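Local atomic coordinates of DUF5751 domain-containing protein (Sulfolobus tokodaii, PDB entry 2RBG), a protein that is of unknown function, an uncharacterised archaeal protein of the DUF5751 family built on a parallel beta sheet flanked by helices. Residues A[7-12]-A[100-105]; A[37-42]-A[66-71]. All blocks are in the same frame, centred on the assembly; numbering follows the deposited sequence.

Interaction 1 (A[7-12]-A[100-105]); sequences LTLISV and VFMSKI
Met102, deposited as selenomethionine, lays the end of its side chain against the backbone of the central strand at Ile10 and Ser11. Its methyl CE sits 3.5 Å from Ser11 N and 3.6 Å from Ile10 C, so the closest approach is to the peptide unit itself and not to a neighbouring side chain. The way there is bent: CG leaves anti to the backbone N (chi1 -180°), after which the chain folds at chi2 and again at chi3 (74°), the last turn carrying CE onto the strand. The same methyl lies 3.7 Å from Ser11 CB, and the selenium SE is 4.0 Å from Leu9 CB. Leu9 and Ser11, both directed at the helix from one face of the strand, thus bracket the methyl, whereas Ile10 points to the other face and offers only main chain.

Two further contacts widen the patch. Ser11 OG comes to the edge of the Phe101 ring, near its plane, 3.6 Å from CD2. At the other end Leu9 CD1 approaches Ile105 CG2 more loosely, at 4.3 Å, and Ile105 CG1 lies over one face of the Phe101 ring, toward its rim.

This is strand-to-helix packing in an alpha/beta layer: the axes of segments 7-11 and 100-105, which lie on strand 6-11 and helix 99-107, approach to 9.0 Å with their directions 154° apart. Helix 75-82 packs beside it through Val75, which touches both Phe101 and Ile105, while Phe78 meets Leu9.

Ser11 OG has its polar partner in Phe41 O, a weak hydrogen bond within the sheet. Across strand and helix the attraction is therefore chiefly dispersion and shape fit, concentrated on one flexible, polarisable side chain.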
loop_
_atom_site.group_PDB
_atom_site.type_symbol
_atom_site.label_atom_id
_atom_site.label_comp_id
_atom_site.label_asym_id
_atom_site.label_seq_id
_atom_site.Cartn_x
_atom_site.Cartn_y
_atom_site.Cartn_z
ATOM N N LEU A 7 -14.791 4.728 8.711
ATOM C CA LEU A 7 -15.270 5.503 7.574
ATOM C C LEU A 7 -14.530 4.932 6.369
ATOM O O LEU A 7 -13.303 5.007 6.303
ATOM C CB LEU A 7 -14.915 6.985 7.711
ATOM C CG LEU A 7 -15.233 7.827 6.467
ATOM C CD1 LEU A 7 -16.738 7.843 6.220
ATOM C CD2 LEU A 7 -14.708 9.245 6.655
ATOM N N THR A 8 -15.269 4.347 5.435
ATOM C CA THR A 8 -14.665 3.771 4.238
ATOM C C THR A 8 -15.040 4.602 3.021
ATOM O O THR A 8 -16.220 4.833 2.754
ATOM C CB THR A 8 -15.128 2.311 4.024
ATOM O OG1 THR A 8 -14.601 1.485 5.073
ATOM C CG2 THR A 8 -14.630 1.780 2.684
ATOM N N LEU A 9 -14.024 5.066 2.301
ATOM C CA LEU A 9 -14.233 5.867 1.107
ATOM C C LEU A 9 -13.664 5.110 -0.082
ATOM O O LEU A 9 -12.540 4.608 -0.025
ATOM C CB LEU A 9 -13.517 7.215 1.233
ATOM C CG LEU A 9 -13.781 8.016 2.510
ATOM C CD1 LEU A 9 -13.010 9.330 2.449
ATOM C CD2 LEU A 9 -15.271 8.274 2.661
ATOM N N ILE A 10 -14.439 5.025 -1.157
ATOM C CA ILE A 10 -13.976 4.332 -2.349
ATOM C C ILE A 10 -14.471 4.967 -3.634
ATOM O O ILE A 10 -15.627 5.373 -3.745
ATOM C CB ILE A 10 -14.398 2.838 -2.344
ATOM C CG1 ILE A 10 -13.974 2.172 -3.660
ATOM C CG2 ILE A 10 -15.912 2.719 -2.145
ATOM C CD1 ILE A 10 -14.098 0.644 -3.654
ATOM N N SER A 11 -13.567 5.068 -4.600
ATOM C CA SER A 11 -13.895 5.603 -5.908
ATOM C C SER A 11 -13.098 4.794 -6.924
ATOM O O SER A 11 -11.885 4.953 -7.047
ATOM C CB SER A 11 -13.525 7.082 -6.009
ATOM O OG SER A 11 -13.950 7.605 -7.256
ATOM N N VAL A 12 -13.790 3.905 -7.626
ATOM C CA VAL A 12 -13.167 3.059 -8.636
ATOM C C VAL A 12 -14.120 2.872 -9.806
ATOM O O VAL A 12 -15.307 3.180 -9.703
ATOM C CB VAL A 12 -12.828 1.650 -8.083
ATOM C CG1 VAL A 12 -11.791 1.755 -6.978
ATOM C CG2 VAL A 12 -14.095 0.968 -7.570
ATOM N N VAL A 100 -6.800 11.294 -8.505
ATOM C CA VAL A 100 -6.794 12.740 -8.298
ATOM C C VAL A 100 -8.042 13.141 -7.515
ATOM O O VAL A 100 -7.974 13.922 -6.567
ATOM C CB VAL A 100 -6.781 13.504 -9.644
ATOM C CG1 VAL A 100 -6.915 15.002 -9.396
ATOM C CG2 VAL A 100 -5.488 13.211 -10.391
ATOM N N PHE A 101 -9.179 12.585 -7.916
ATOM C CA PHE A 101 -10.444 12.867 -7.254
ATOM C C PHE A 101 -10.408 12.460 -5.782
ATOM O O PHE A 101 -10.647 13.282 -4.895
ATOM C CB PHE A 101 -11.576 12.121 -7.956
ATOM C CG PHE A 101 -12.905 12.252 -7.271
ATOM C CD1 PHE A 101 -13.542 13.487 -7.186
ATOM C CD2 PHE A 101 -13.525 11.140 -6.714
ATOM C CE1 PHE A 101 -14.778 13.612 -6.556
ATOM C CE2 PHE A 101 -14.760 11.252 -6.081
ATOM C CZ PHE A 101 -15.388 12.492 -6.002
HETATM N N MSE A 102 -10.111 11.191 -5.521
HETATM C CA MSE A 102 -10.066 10.701 -4.150
HETATM C C MSE A 102 -9.031 11.424 -3.293
HETATM O O MSE A 102 -9.279 11.704 -2.118
HETATM C CB MSE A 102 -9.792 9.195 -4.128
HETATM C CG MSE A 102 -9.738 8.599 -2.727
HETATM SE SE MSE A 102 -11.344 8.958 -1.690
HETATM C CE MSE A 102 -12.507 7.732 -2.563
ATOM N N SER A 103 -7.874 11.731 -3.872
ATOM C CA SER A 103 -6.827 12.423 -3.126
ATOM C C SER A 103 -7.313 13.777 -2.623
ATOM O O SER A 103 -6.983 14.189 -1.511
ATOM C CB SER A 103 -5.583 12.614 -4.000
ATOM O OG SER A 103 -4.975 11.370 -4.291
ATOM N N LYS A 104 -8.103 14.465 -3.440
ATOM C CA LYS A 104 -8.626 15.771 -3.056
ATOM C C LYS A 104 -9.612 15.633 -1.898
ATOM O O LYS A 104 -9.585 16.425 -0.954
ATOM C CB LYS A 104 -9.313 16.438 -4.250
ATOM C CG LYS A 104 -9.886 17.816 -3.948
ATOM C CD LYS A 104 -10.384 18.505 -5.215
ATOM C CE LYS A 104 -11.450 17.682 -5.929
ATOM N NZ LYS A 104 -11.959 18.357 -7.159
ATOM N N ILE A 105 -10.478 14.626 -1.972
ATOM C CA ILE A 105 -11.460 14.389 -0.918
ATOM C C ILE A 105 -10.741 14.129 0.405
ATOM O O ILE A 105 -11.103 14.692 1.437
ATOM C CB ILE A 105 -12.363 13.174 -1.247
ATOM C CG1 ILE A 105 -13.210 13.474 -2.485
ATOM C CG2 ILE A 105 -13.277 12.859 -0.066
ATOM C CD1 ILE A 105 -14.143 12.344 -2.876
#

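Interaction 2 (A[37-42]-A[66-71]); sequences TINVFT and ELFLWK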
loop_
_atom_site.group_PDB
_atom_site.type_symbol
_atom_site.label_atom_id
_atom_site.label_comp_id
_atom_site.label_asym_id
_atom_site.label_seq_id
_atom_site.Cartn_x
_atom_site.Cartn_y
_atom_site.Cartn_z
ATOM N N THR A 37 -19.106 2.578 7.700
ATOM C CA THR A 37 -20.041 3.346 6.892
ATOM C C THR A 37 -19.278 3.564 5.593
ATOM O O THR A 37 -18.271 4.278 5.552
ATOM C CB THR A 37 -20.428 4.683 7.578
ATOM O OG1 THR A 37 -21.279 5.434 6.705
ATOM C CG2 THR A 37 -19.198 5.499 7.933
ATOM N N ILE A 38 -19.748 2.897 4.546
ATOM C CA ILE A 38 -19.114 2.929 3.233
ATOM C C ILE A 38 -19.687 3.989 2.305
ATOM O O ILE A 38 -20.894 4.036 2.065
ATOM C CB ILE A 38 -19.242 1.551 2.561
ATOM C CG1 ILE A 38 -18.728 0.471 3.515
ATOM C CG2 ILE A 38 -18.467 1.524 1.252
ATOM C CD1 ILE A 38 -18.975 -0.942 3.036
ATOM N N ASN A 39 -18.803 4.826 1.774
ATOM C CA ASN A 39 -19.195 5.899 0.868
ATOM C C ASN A 39 -18.544 5.677 -0.482
ATOM O O ASN A 39 -17.320 5.727 -0.614
ATOM C CB ASN A 39 -18.773 7.241 1.460
ATOM C CG ASN A 39 -19.555 7.581 2.707
ATOM O OD1 ASN A 39 -20.641 8.156 2.638
ATOM N ND2 ASN A 39 -19.020 7.201 3.858
ATOM N N VAL A 40 -19.381 5.436 -1.483
ATOM C CA VAL A 40 -18.924 5.155 -2.832
ATOM C C VAL A 40 -19.209 6.314 -3.773
ATOM O O VAL A 40 -20.353 6.740 -3.916
ATOM C CB VAL A 40 -19.622 3.896 -3.379
ATOM C CG1 VAL A 40 -18.981 3.468 -4.691
ATOM C CG2 VAL A 40 -19.564 2.781 -2.345
ATOM N N PHE A 41 -18.161 6.818 -4.412
ATOM C CA PHE A 41 -18.296 7.923 -5.349
ATOM C C PHE A 41 -18.320 7.295 -6.733
ATOM O O PHE A 41 -17.286 6.921 -7.286
ATOM C CB PHE A 41 -17.123 8.876 -5.143
ATOM C CG PHE A 41 -17.064 9.429 -3.747
ATOM C CD1 PHE A 41 -17.871 10.504 -3.377
ATOM C CD2 PHE A 41 -16.280 8.813 -2.774
ATOM C CE1 PHE A 41 -17.902 10.953 -2.059
ATOM C CE2 PHE A 41 -16.303 9.255 -1.452
ATOM C CZ PHE A 41 -17.119 10.328 -1.094
ATOM N N THR A 42 -19.531 7.166 -7.270
ATOM C CA THR A 42 -19.738 6.520 -8.558
ATOM C C THR A 42 -21.014 7.034 -9.215
ATOM O O THR A 42 -21.817 7.712 -8.581
ATOM C CB THR A 42 -19.872 4.994 -8.345
ATOM O OG1 THR A 42 -20.097 4.338 -9.597
ATOM C CG2 THR A 42 -21.038 4.698 -7.406
ATOM N N GLU A 66 -23.250 0.467 6.361
ATOM C CA GLU A 66 -24.207 1.377 5.759
ATOM C C GLU A 66 -23.549 1.685 4.427
ATOM O O GLU A 66 -22.322 1.778 4.349
ATOM C CB GLU A 66 -24.357 2.661 6.574
ATOM C CG GLU A 66 -25.073 2.489 7.900
ATOM C CD GLU A 66 -25.405 3.820 8.549
ATOM O OE1 GLU A 66 -24.472 4.618 8.787
ATOM O OE2 GLU A 66 -26.600 4.069 8.818
ATOM N N LEU A 67 -24.353 1.824 3.381
ATOM C CA LEU A 67 -23.823 2.103 2.057
ATOM C C LEU A 67 -24.440 3.372 1.481
ATOM O O LEU A 67 -25.662 3.504 1.407
ATOM C CB LEU A 67 -24.104 0.912 1.133
ATOM C CG LEU A 67 -23.607 0.973 -0.311
ATOM C CD1 LEU A 67 -22.092 1.114 -0.331
ATOM C CD2 LEU A 67 -24.032 -0.291 -1.043
ATOM N N PHE A 68 -23.581 4.304 1.083
ATOM C CA PHE A 68 -24.014 5.566 0.502
ATOM C C PHE A 68 -23.292 5.784 -0.819
ATOM O O PHE A 68 -22.068 5.671 -0.894
ATOM C CB PHE A 68 -23.692 6.727 1.448
ATOM C CG PHE A 68 -24.446 6.681 2.742
ATOM C CD1 PHE A 68 -25.789 7.039 2.793
ATOM C CD2 PHE A 68 -23.821 6.259 3.909
ATOM C CE1 PHE A 68 -26.499 6.979 3.989
ATOM C CE2 PHE A 68 -24.522 6.195 5.111
ATOM C CZ PHE A 68 -25.862 6.555 5.153
ATOM N N LEU A 69 -24.054 6.083 -1.863
ATOM C CA LEU A 69 -23.465 6.341 -3.170
ATOM C C LEU A 69 -23.581 7.827 -3.472
ATOM O O LEU A 69 -24.626 8.438 -3.236
ATOM C CB LEU A 69 -24.173 5.529 -4.258
ATOM C CG LEU A 69 -23.795 4.048 -4.367
ATOM C CD1 LEU A 69 -24.101 3.333 -3.060
ATOM C CD2 LEU A 69 -24.560 3.413 -5.517
ATOM N N TRP A 70 -22.497 8.402 -3.980
ATOM C CA TRP A 70 -22.457 9.816 -4.310
ATOM C C TRP A 70 -21.912 10.062 -5.703
ATOM O O TRP A 70 -20.893 9.494 -6.086
ATOM C CB TRP A 70 -21.556 10.575 -3.335
ATOM C CG TRP A 70 -21.843 10.325 -1.902
ATOM C CD1 TRP A 70 -21.131 9.535 -1.042
ATOM C CD2 TRP A 70 -22.919 10.879 -1.147
ATOM N NE1 TRP A 70 -21.703 9.569 0.210
ATOM C CE2 TRP A 70 -22.801 10.386 0.172
ATOM C CE3 TRP A 70 -23.974 11.747 -1.456
ATOM C CZ2 TRP A 70 -23.701 10.735 1.183
ATOM C CZ3 TRP A 70 -24.870 12.093 -0.448
ATOM C CH2 TRP A 70 -24.725 11.588 0.854
ATOM N N LYS A 71 -22.594 10.904 -6.469
ATOM C CA LYS A 71 -22.086 11.250 -7.783
ATOM C C LYS A 71 -20.980 12.233 -7.417
ATOM O O LYS A 71 -21.048 12.872 -6.369
ATOM C CB LYS A 71 -23.167 11.933 -8.620
ATOM C CG LYS A 71 -24.293 10.999 -9.029
ATOM C CD LYS A 71 -25.289 11.700 -9.939
ATOM C CE LYS A 71 -26.347 10.731 -10.443
ATOM N NZ LYS A 71 -27.098 10.099 -9.323
#
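Neighbouring parallel strands of the five-stranded sheet meet here, with 64-70 the outermost strand on this side of the chain and 35-41 the next one in. Even-numbered residues of 38-42 supply the backbone hydrogen bonds on their strand: Ile38 N and Val40 N donate to Glu66 O and Phe68 O, and Thr42 N to Trp70 O, while Ile38 O and Val40 O accept from Phe68 N and Trp70 N. The bond from Trp70 N to Val40 O is 2.7 Å long.

A side-chain bond reinforces this ladder. Trp70 NE1 donates to Asn39 OD1 at 3.0 Å, almost straight at 177°, meeting a lone pair in the carbonyl plane. Amide and indole lie side by side and nearly coplanar, 13° apart, and the bond probably fixes the rotation of the amide in the plane of the indole. Asn39 OD1 also lies 3.6 Å from Phe68 CB. Further along this face, Thr37 OG1 lies at the edge of the Phe68 ring, 3.7 Å from CE2.

Strands 35-41 and 64-70, joined through helices 46-52 and 54-59, form a beta-alpha-beta crossover in a sheet of strand order 3-2-1-4-5. On the face of Ile38, Val40, Leu67 and Leu69, Val40 CG2 packs on Leu67 CD1 at 3.6 Å. Helices 17-31 and 46-52 cover it, through Phe21 on Ile38 and Val40 and through Leu49 on Leu67 and Leu69.

The Phe41 and Trp70 side chains cross obliquely, Phe41 CE1 lying 3.7 Å from Trp70 CD1, their near-parallel rings slid apart with planes at 29°. An alanine in place of Trp70 would probably leave Asn39 OD1 without its indole donor, the amide freer to turn, and a gap beside Phe41 CE1. Both aromatic rings also meet Phe78 of helix 75-82, edge-to-face in the case of Phe41.

In the fold
Interactions 1 and 2, with centres about 10 Å apart, share one sheet because strands 6-11 and 35-41 are neighbours in it. Probable hydrogen bonds stitch them together: Thr8 O lies 2.8 Å from Asn39 N, and Ile10 O lies 3.0 Å from Phe41 N. Leu7 CD1 packs against Asn39 ND2 at 3.3 Å. Phe78 of helix 75-82 joins the two on one face, touching Leu9 from interaction 1 and Asn39, Phe41 and Trp70 from interaction 2. The example illustrates how an alpha/beta protein combines a directional bonding network between strands with less directional packing of helices upon them. With the function of the protein unknown, neither contact can be assigned to an active site.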